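Long-range contacts in mRNA export factor (Human herpesvirus 1, PDB 4YXP), which regulates viral gene expression, inhibits host splicing and mediates nuclear export of intronless viral mRNAs, here represented by its C-terminal folded, dimer-forming domain: residues C105-E110 with T146-D151; F193-R198 with A213-G218; N133-P138 with V207-Y212. One frame throughout, in Å; residues are numbered along the deposited sequence.

Contact 1 of 3, residues C105-E110 with T146-D151; sequences CVLRQE and TAAVLD
Arg108, Ala148 and Leu107 bury the most surface in this contact, and Arg108 also reaches Asp151. The two helical segments run nearly parallel, their axes 8.0 Å apart at closest approach and 11° from parallel. Ala148 sits in the middle. Its CB points at segment 105-110 and is shared by both large side chains. Leu107 CB lies 3.7 Å from Ala148 CB. Arg108 CG and NE each approach the same methyl to 3.7 Å. The Arg108 chain is extended from CG to NE, with CD anti to CA (chi2 174°), and NE ends near Ala148 CB. The guanidinium then lies with one face over Ala148 CA, offset toward the rim. Its NH1 meets Asp151 OD2 at 2.9 Å in a hydrogen-bonded salt bridge. The carboxylate oxygen is approached on its anti side. One bond, NH1 to OD2, joins the two groups, and their planes stand 72° apart. Val149 adds a looser apolar touch, with its CB 4.3 Å from Leu107 CD2. Arg108 has further partners: NE forms a salt bridge with Asp104, and NH1 also bonds Thr155 O of the second subunit. Pro159 of that subunit packs on the same side chain. The guanidinium is therefore gripped by two carboxylates and a carbonyl from two chains. This is consistent with a stably charged arginine that ties the helix pair 93-109 and 146-167 to the dimer interface.

Contact 2 of 3, residues F193-R198 with A213-G218; sequences FVILAR and ATLGVG
The Ile195 and Leu215 CA atoms lie 6.0 Å apart, and those of Arg198 and Thr214 are at a similar distance, where helical segment 193-198 meets a short 3-10 turn and the loop that follows it. Arg198 makes the polar half of the contact. Its CB points toward the turn, and the chain bends at chi3 (64°), which places NE next to the backbone carbonyls. Arg198 NE donates to Thr214 O at 2.9 Å, almost straight at 171° and close to the guanidinium plane. Arg198 NH2 donates to Ala213 O at 3.0 Å, a more bent bond. Two successive carbonyls are thus held at one edge of the guanidinium. Ala213 O also accepts from Gly216 N, and the two donors reach it from opposite faces of the carbonyl plane. Thr214 lays its CG2 methyl 3.9 Å from Arg198 CB, while its OG1 bonds back to Asp211 O. The apolar half is Ile195 against Leu215. The side chains cross at about a right angle, and Ile195 CG2 meets Leu215 CD1 at 3.5 Å, tighter than usual for carbons. Ile195 also packs on Leu123 of helix 112-132. The third guanidinium nitrogen, NH1, bonds Arg180 O, so one arginine joins three carbonyls from two loops to helix 188-204. All of this lies within the CHC2-type zinc finger, but away from the zinc ion. The partial negative charge of these carbonyls would be expected to stabilise the buried cation, with Asp6 of the second subunit adding only a long, weak ion pair.

Contact 3 of 3, residues N133-P138 with V207-Y212; sequences NLPLRP and VAEIDY
Tyr212 reaches across to the 133-138 loop and ends on the carbonyl of Leu134. The hydroxyl donates to Leu134 O at 2.7 Å. That oxygen lies at the ring edge, near the ring plane, whereas the donor stands well above the carbonyl plane. Asn133 crosses the tyrosine at about a right angle, its amide plane 75° from the ring. Its CG is anti to the backbone N (chi1 -151°), and OD1 comes no nearer the hydroxyl than 3.9 Å. Leu136 has the largest buried surface in the contact. Its CB points toward the other segment and lies 3.9 Å from Ile210 CB. Its CD1 branch touches Tyr212 CD1, obliquely to the ring. Behind this layer, Leu136 packs on Cys129 and Ile143, and Ile210 on Leu199 and Val203. Ile210 N donates to Leu136 O at 2.7 Å. The pairing stays local: two irregular loops meet side by side in a domain of helices and loops without strands, one following helix 112-132 and the other following helix 188-204. Asn133, with positive phi, ends the first of these helices in a Schellman motif. A water completes the join, accepting from Leu136 N and donating to Ile210 O, with a weak bond to Glu209 OE2. Glu209 CG takes the crowded position between backbone N and carbonyl carbon (chi1 59°). Beyond CG the chain is extended, and OE2 comes to 3.8 Å from Pro135 CB. At the other end, Pro138 CB points toward the 207-212 loop. Pro138 CG lies 3.2 Å from Val207 O and also touches Ile210 CD1. The side chains of Pro138 and Val207 cross at about a right angle, Val207 CG2 being 4.1 Å from Pro138 CG.

How the contacts relate
Along the chain contact 1 closes before contact 2 opens, while contact 3 crosses both. The centre of contact 1 lies about 3 Å from the centre of the chain, between helices 93-109 and 146-167. Contacts 2 and 3 lie further out, with centres about 12 Å apart. Contact 2 is about 18 Å from contact 1, centre to centre, and contact 3 about 21 Å. Helix 188-204 bridges contacts 1 and 2, since Phe193 and Leu196 pack on Leu150. Contacts 2 and 3 share one loop, and Leu215 packs on Leu136. Contact 1 meets the second subunit substantially and contact 2 only weakly; contact 3 does not touch it. Contact 2 touches both others, which makes a connected path from the dimer-side helices to the outer loops.

Contact 1 of 3, residues C105-E110 with T146-D151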
loop_
_atom_site.group_PDB
_atom_site.type_symbol
_atom_site.label_atom_id
_atom_site.label_comp_id
_atom_site.label_asym_id
_atom_site.label_seq_id
_atom_site.Cartn_x
_atom_site.Cartn_y
_atom_site.Cartn_z
ATOM N N CYS B 105 4.919 8.893 5.374
ATOM C CA CYS B 105 5.578 8.289 4.219
ATOM C C CYS B 105 6.183 6.933 4.566
ATOM O O CYS B 105 6.091 5.988 3.785
ATOM C CB CYS B 105 6.664 9.215 3.673
ATOM S SG CYS B 105 6.037 10.725 2.918
ATOM N N VAL B 106 6.809 6.841 5.734
ATOM C CA VAL B 106 7.417 5.591 6.173
ATOM C C VAL B 106 6.364 4.489 6.240
ATOM O O VAL B 106 6.561 3.398 5.713
ATOM C CB VAL B 106 8.114 5.755 7.537
ATOM C CG1 VAL B 106 8.603 4.405 8.069
ATOM C CG2 VAL B 106 9.279 6.723 7.422
ATOM N N LEU B 107 5.248 4.787 6.889
ATOM C CA LEU B 107 4.215 3.790 7.135
ATOM C C LEU B 107 3.527 3.345 5.846
ATOM O O LEU B 107 3.037 2.214 5.750
ATOM C CB LEU B 107 3.183 4.340 8.125
ATOM C CG LEU B 107 3.411 3.955 9.591
ATOM C CD1 LEU B 107 4.855 4.173 10.018
ATOM C CD2 LEU B 107 2.470 4.740 10.497
ATOM N N ARG B 108 3.503 4.224 4.851
ATOM C CA ARG B 108 2.865 3.903 3.579
ATOM C C ARG B 108 3.761 3.052 2.672
ATOM O O ARG B 108 3.293 2.526 1.654
ATOM C CB ARG B 108 2.437 5.196 2.869
ATOM C CG ARG B 108 1.185 5.794 3.504
ATOM C CD ARG B 108 0.761 7.150 2.961
ATOM N NE ARG B 108 -0.355 7.666 3.752
ATOM C CZ ARG B 108 -1.635 7.357 3.563
ATOM N NH1 ARG B 108 -1.999 6.552 2.572
ATOM N NH2 ARG B 108 -2.563 7.871 4.359
ATOM N N GLN B 109 5.032 2.890 3.042
ATOM C CA GLN B 109 5.946 2.061 2.249
ATOM C C GLN B 109 6.555 0.893 3.036
ATOM O O GLN B 109 7.425 0.189 2.524
ATOM C CB GLN B 109 7.070 2.927 1.656
ATOM C CG GLN B 109 7.972 3.623 2.670
ATOM C CD GLN B 109 9.060 2.720 3.227
ATOM O OE1 GLN B 109 9.987 2.332 2.515
ATOM N NE2 GLN B 109 8.955 2.389 4.509
ATOM N N GLU B 110 6.093 0.677 4.266
ATOM C CA GLU B 110 6.601 -0.427 5.089
ATOM C C GLU B 110 6.178 -1.793 4.555
ATOM O O GLU B 110 5.128 -1.916 3.923
ATOM C CB GLU B 110 6.116 -0.283 6.539
ATOM C CG GLU B 110 6.892 0.723 7.352
ATOM C CD GLU B 110 6.460 0.766 8.808
ATOM O OE1 GLU B 110 5.241 0.661 9.078
ATOM O OE2 GLU B 110 7.344 0.908 9.679
ATOM N N THR B 146 -2.439 7.264 11.653
ATOM C CA THR B 146 -3.222 6.030 11.708
ATOM C C THR B 146 -3.683 5.605 10.307
ATOM O O THR B 146 -3.637 4.423 9.963
ATOM C CB THR B 146 -4.450 6.187 12.630
ATOM O OG1 THR B 146 -4.014 6.427 13.975
ATOM C CG2 THR B 146 -5.322 4.931 12.613
ATOM N N ALA B 147 -4.118 6.568 9.505
ATOM C CA ALA B 147 -4.629 6.277 8.164
ATOM C C ALA B 147 -3.577 5.605 7.284
ATOM O O ALA B 147 -3.917 4.856 6.368
ATOM C CB ALA B 147 -5.120 7.552 7.500
ATOM N N ALA B 148 -2.305 5.876 7.558
ATOM C CA ALA B 148 -1.219 5.345 6.742
ATOM C C ALA B 148 -1.038 3.842 6.956
ATOM O O ALA B 148 -0.885 3.085 5.994
ATOM C CB ALA B 148 0.072 6.081 7.044
ATOM N N VAL B 149 -1.052 3.406 8.213
ATOM C CA VAL B 149 -0.901 1.983 8.500
ATOM C C VAL B 149 -2.190 1.262 8.092
ATOM O O VAL B 149 -2.143 0.132 7.598
ATOM C CB VAL B 149 -0.516 1.725 9.992
ATOM C CG1 VAL B 149 -1.397 2.504 10.953
ATOM C CG2 VAL B 149 -0.554 0.230 10.312
ATOM N N LEU B 150 -3.331 1.924 8.259
ATOM C CA LEU B 150 -4.604 1.383 7.780
ATOM C C LEU B 150 -4.566 1.096 6.278
ATOM O O LEU B 150 -4.881 -0.015 5.844
ATOM C CB LEU B 150 -5.749 2.348 8.094
ATOM C CG LEU B 150 -7.128 1.981 7.542
ATOM C CD1 LEU B 150 -7.576 0.616 8.052
ATOM C CD2 LEU B 150 -8.148 3.048 7.910
ATOM N N ASP B 151 -4.187 2.098 5.488
ATOM C CA ASP B 151 -4.132 1.950 4.029
ATOM C C ASP B 151 -3.159 0.852 3.606
ATOM O O ASP B 151 -3.452 0.055 2.705
ATOM C CB ASP B 151 -3.724 3.269 3.361
ATOM C CG ASP B 151 -4.869 4.262 3.265
ATOM O OD1 ASP B 151 -6.003 3.915 3.665
ATOM O OD2 ASP B 151 -4.634 5.388 2.771
#

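Contact 2 of 3, residues F193-R198 with A213-G218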
loop_
_atom_site.group_PDB
_atom_site.type_symbol
_atom_site.label_atom_id
_atom_site.label_comp_id
_atom_site.label_asym_id
_atom_site.label_seq_id
_atom_site.Cartn_x
_atom_site.Cartn_y
_atom_site.Cartn_z
ATOM N N PHE B 193 -9.120 -3.439 11.742
ATOM C CA PHE B 193 -9.534 -2.515 10.696
ATOM C C PHE B 193 -10.629 -1.553 11.160
ATOM O O PHE B 193 -10.613 -0.383 10.786
ATOM C CB PHE B 193 -9.956 -3.303 9.454
ATOM C CG PHE B 193 -8.786 -3.773 8.647
ATOM C CD1 PHE B 193 -8.163 -2.916 7.755
ATOM C CD2 PHE B 193 -8.266 -5.045 8.823
ATOM C CE1 PHE B 193 -7.062 -3.332 7.026
ATOM C CE2 PHE B 193 -7.165 -5.465 8.099
ATOM C CZ PHE B 193 -6.563 -4.609 7.199
ATOM N N VAL B 194 -11.545 -2.015 12.004
ATOM C CA VAL B 194 -12.594 -1.140 12.517
ATOM C C VAL B 194 -11.992 -0.073 13.443
ATOM O O VAL B 194 -12.331 1.109 13.349
ATOM C CB VAL B 194 -13.688 -1.947 13.243
ATOM C CG1 VAL B 194 -14.662 -1.016 13.971
ATOM C CG2 VAL B 194 -14.446 -2.811 12.251
ATOM N N ILE B 195 -11.100 -0.485 14.336
ATOM C CA ILE B 195 -10.518 0.456 15.292
ATOM C C ILE B 195 -9.651 1.483 14.569
ATOM O O ILE B 195 -9.774 2.683 14.812
ATOM C CB ILE B 195 -9.718 -0.283 16.382
ATOM C CG1 ILE B 195 -10.653 -1.142 17.237
ATOM C CG2 ILE B 195 -8.956 0.707 17.267
ATOM C CD1 ILE B 195 -11.756 -0.365 17.960
ATOM N N LEU B 196 -8.776 1.025 13.684
ATOM C CA LEU B 196 -7.929 1.945 12.932
ATOM C C LEU B 196 -8.774 2.890 12.074
ATOM O O LEU B 196 -8.452 4.070 11.949
ATOM C CB LEU B 196 -6.937 1.182 12.050
ATOM C CG LEU B 196 -5.826 0.391 12.746
ATOM C CD1 LEU B 196 -4.879 -0.186 11.706
ATOM C CD2 LEU B 196 -5.056 1.242 13.749
ATOM N N ALA B 197 -9.851 2.377 11.485
ATOM C CA ALA B 197 -10.718 3.206 10.651
ATOM C C ALA B 197 -11.414 4.276 11.489
ATOM O O ALA B 197 -11.542 5.424 11.061
ATOM C CB ALA B 197 -11.746 2.354 9.926
ATOM N N ARG B 198 -11.869 3.893 12.678
ATOM C CA ARG B 198 -12.525 4.834 13.577
ATOM C C ARG B 198 -11.545 5.922 13.998
ATOM O O ARG B 198 -11.862 7.105 13.941
ATOM C CB ARG B 198 -13.082 4.116 14.810
ATOM C CG ARG B 198 -14.351 3.324 14.539
ATOM C CD ARG B 198 -14.710 2.404 15.701
ATOM N NE ARG B 198 -15.019 3.123 16.937
ATOM C CZ ARG B 198 -16.230 3.556 17.282
ATOM N NH1 ARG B 198 -17.271 3.368 16.480
ATOM N NH2 ARG B 198 -16.404 4.188 18.437
ATOM N N ALA B 213 -13.905 6.560 23.525
ATOM C CA ALA B 213 -14.916 5.655 22.980
ATOM C C ALA B 213 -14.577 5.256 21.545
ATOM O O ALA B 213 -15.013 4.208 21.062
ATOM C CB ALA B 213 -16.294 6.303 23.041
ATOM N N THR B 214 -13.801 6.098 20.870
ATOM C CA THR B 214 -13.326 5.802 19.525
ATOM C C THR B 214 -12.589 4.463 19.500
ATOM O O THR B 214 -12.691 3.708 18.533
ATOM C CB THR B 214 -12.389 6.912 19.007
ATOM O OG1 THR B 214 -13.057 8.180 19.076
ATOM C CG2 THR B 214 -11.964 6.643 17.564
ATOM N N LEU B 215 -11.851 4.177 20.569
ATOM C CA LEU B 215 -11.088 2.937 20.679
ATOM C C LEU B 215 -11.852 1.852 21.437
ATOM O O LEU B 215 -11.278 0.828 21.812
ATOM C CB LEU B 215 -9.747 3.191 21.380
ATOM C CG LEU B 215 -8.650 3.994 20.663
ATOM C CD1 LEU B 215 -8.409 3.482 19.246
ATOM C CD2 LEU B 215 -8.966 5.478 20.648
ATOM N N GLY B 216 -13.142 2.076 21.670
ATOM C CA GLY B 216 -13.970 1.094 22.349
ATOM C C GLY B 216 -13.821 1.101 23.856
ATOM O O GLY B 216 -14.152 0.123 24.525
ATOM N N VAL B 217 -13.323 2.214 24.389
ATOM C CA VAL B 217 -13.049 2.336 25.815
ATOM C C VAL B 217 -14.066 3.267 26.463
ATOM O O VAL B 217 -14.184 4.432 26.082
ATOM C CB VAL B 217 -11.607 2.839 26.054
ATOM C CG1 VAL B 217 -11.343 3.081 27.538
ATOM C CG2 VAL B 217 -10.605 1.836 25.497
ATOM N N GLY B 218 -14.797 2.743 27.443
ATOM C CA GLY B 218 -15.788 3.522 28.161
ATOM C C GLY B 218 -15.193 4.337 29.294
ATOM O O GLY B 218 -13.992 4.278 29.557
#

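Contact 3 of 3, residues N133-P138 with V207-Y212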
loop_
_atom_site.group_PDB
_atom_site.type_symbol
_atom_site.label_atom_id
_atom_site.label_comp_id
_atom_site.label_asym_id
_atom_site.label_seq_id
_atom_site.Cartn_x
_atom_site.Cartn_y
_atom_site.Cartn_z
ATOM N N ASN B 133 -4.613 8.791 31.411
ATOM C CA ASN B 133 -5.706 9.746 31.264
ATOM C C ASN B 133 -5.259 10.960 30.452
ATOM O O ASN B 133 -5.707 12.084 30.691
ATOM C CB ASN B 133 -6.222 10.193 32.637
ATOM C CG ASN B 133 -7.692 10.572 32.613
ATOM O OD1 ASN B 133 -8.482 9.992 31.865
ATOM N ND2 ASN B 133 -8.067 11.550 33.432
ATOM N N LEU B 134 -4.370 10.727 29.494
ATOM C CA LEU B 134 -3.900 11.781 28.611
ATOM C C LEU B 134 -4.798 11.892 27.377
ATOM O O LEU B 134 -5.248 10.871 26.846
ATOM C CB LEU B 134 -2.459 11.514 28.180
ATOM C CG LEU B 134 -1.404 11.630 29.282
ATOM C CD1 LEU B 134 -0.078 11.065 28.803
ATOM C CD2 LEU B 134 -1.246 13.077 29.717
ATOM N N PRO B 135 -5.069 13.129 26.921
ATOM C CA PRO B 135 -5.844 13.333 25.691
ATOM C C PRO B 135 -5.223 12.695 24.449
ATOM O O PRO B 135 -4.005 12.748 24.281
ATOM C CB PRO B 135 -5.866 14.859 25.543
ATOM C CG PRO B 135 -5.706 15.375 26.919
ATOM C CD PRO B 135 -4.794 14.406 27.607
ATOM N N LEU B 136 -6.060 12.104 23.599
ATOM C CA LEU B 136 -5.634 11.619 22.287
ATOM C C LEU B 136 -5.747 12.755 21.270
ATOM O O LEU B 136 -6.853 13.193 20.944
ATOM C CB LEU B 136 -6.487 10.425 21.840
ATOM C CG LEU B 136 -6.549 9.220 22.785
ATOM C CD1 LEU B 136 -7.581 8.211 22.302
ATOM C CD2 LEU B 136 -5.187 8.570 22.913
ATOM N N ARG B 137 -4.608 13.222 20.765
ATOM C CA ARG B 137 -4.577 14.403 19.900
ATOM C C ARG B 137 -4.257 14.040 18.442
ATOM O O ARG B 137 -3.310 13.300 18.188
ATOM C CB ARG B 137 -3.543 15.403 20.417
ATOM C CG ARG B 137 -3.604 15.642 21.928
ATOM C CD ARG B 137 -2.446 16.493 22.426
ATOM N NE ARG B 137 -1.169 16.074 21.844
ATOM C CZ ARG B 137 -0.434 16.798 20.999
ATOM N NH1 ARG B 137 -0.810 18.018 20.625
ATOM N NH2 ARG B 137 0.702 16.298 20.531
ATOM N N PRO B 138 -5.035 14.568 17.478
ATOM C CA PRO B 138 -4.745 14.276 16.067
ATOM C C PRO B 138 -3.386 14.780 15.579
ATOM O O PRO B 138 -2.866 14.237 14.604
ATOM C CB PRO B 138 -5.872 14.998 15.321
ATOM C CG PRO B 138 -6.962 15.134 16.309
ATOM C CD PRO B 138 -6.291 15.324 17.629
ATOM N N VAL B 207 -10.836 16.892 15.125
ATOM C CA VAL B 207 -11.370 17.118 16.463
ATOM C C VAL B 207 -10.270 17.632 17.386
ATOM O O VAL B 207 -9.088 17.360 17.173
ATOM C CB VAL B 207 -12.006 15.836 17.044
ATOM C CG1 VAL B 207 -13.165 15.373 16.175
ATOM C CG2 VAL B 207 -10.963 14.730 17.192
ATOM N N ALA B 208 -10.668 18.377 18.412
ATOM C CA ALA B 208 -9.728 18.868 19.411
ATOM C C ALA B 208 -8.976 17.693 20.021
ATOM O O ALA B 208 -7.754 17.593 19.907
ATOM C CB ALA B 208 -10.457 19.657 20.487
ATOM N N GLU B 209 -9.716 16.805 20.674
ATOM C CA GLU B 209 -9.157 15.548 21.143
ATOM C C GLU B 209 -10.124 14.412 20.830
ATOM O O GLU B 209 -11.324 14.625 20.670
ATOM C CB GLU B 209 -8.841 15.605 22.642
ATOM C CG GLU B 209 -10.022 15.894 23.545
ATOM C CD GLU B 209 -9.613 15.989 25.007
ATOM O OE1 GLU B 209 -9.206 17.087 25.443
ATOM O OE2 GLU B 209 -9.690 14.962 25.714
ATOM N N ILE B 210 -9.582 13.206 20.738
ATOM C CA ILE B 210 -10.344 12.048 20.304
ATOM C C ILE B 210 -10.909 11.297 21.504
ATOM O O ILE B 210 -10.167 10.833 22.366
ATOM C CB ILE B 210 -9.468 11.128 19.433
ATOM C CG1 ILE B 210 -9.008 11.875 18.176
ATOM C CG2 ILE B 210 -10.223 9.863 19.041
ATOM C CD1 ILE B 210 -7.786 11.274 17.521
ATOM N N ASP B 211 -12.233 11.182 21.540
ATOM C CA ASP B 211 -12.934 10.440 22.584
ATOM C C ASP B 211 -12.372 9.028 22.735
ATOM O O ASP B 211 -12.146 8.340 21.742
ATOM C CB ASP B 211 -14.428 10.376 22.258
ATOM C CG ASP B 211 -15.278 10.038 23.465
ATOM O OD1 ASP B 211 -14.801 9.296 24.352
ATOM O OD2 ASP B 211 -16.430 10.520 23.523
ATOM N N TYR B 212 -12.160 8.593 23.975
ATOM C CA TYR B 212 -11.673 7.237 24.232
ATOM C C TYR B 212 -12.633 6.192 23.658
ATOM O O TYR B 212 -12.229 5.072 23.349
ATOM C CB TYR B 212 -11.493 6.987 25.733
ATOM C CG TYR B 212 -10.304 7.671 26.389
ATOM C CD1 TYR B 212 -9.447 8.495 25.669
ATOM C CD2 TYR B 212 -10.038 7.473 27.737
ATOM C CE1 TYR B 212 -8.358 9.109 26.286
ATOM C CE2 TYR B 212 -8.962 8.078 28.357
ATOM C CZ TYR B 212 -8.125 8.894 27.630
ATOM O OH TYR B 212 -7.053 9.488 28.260
HETATM O O HOH W 1 -8.706 11.997 24.471
#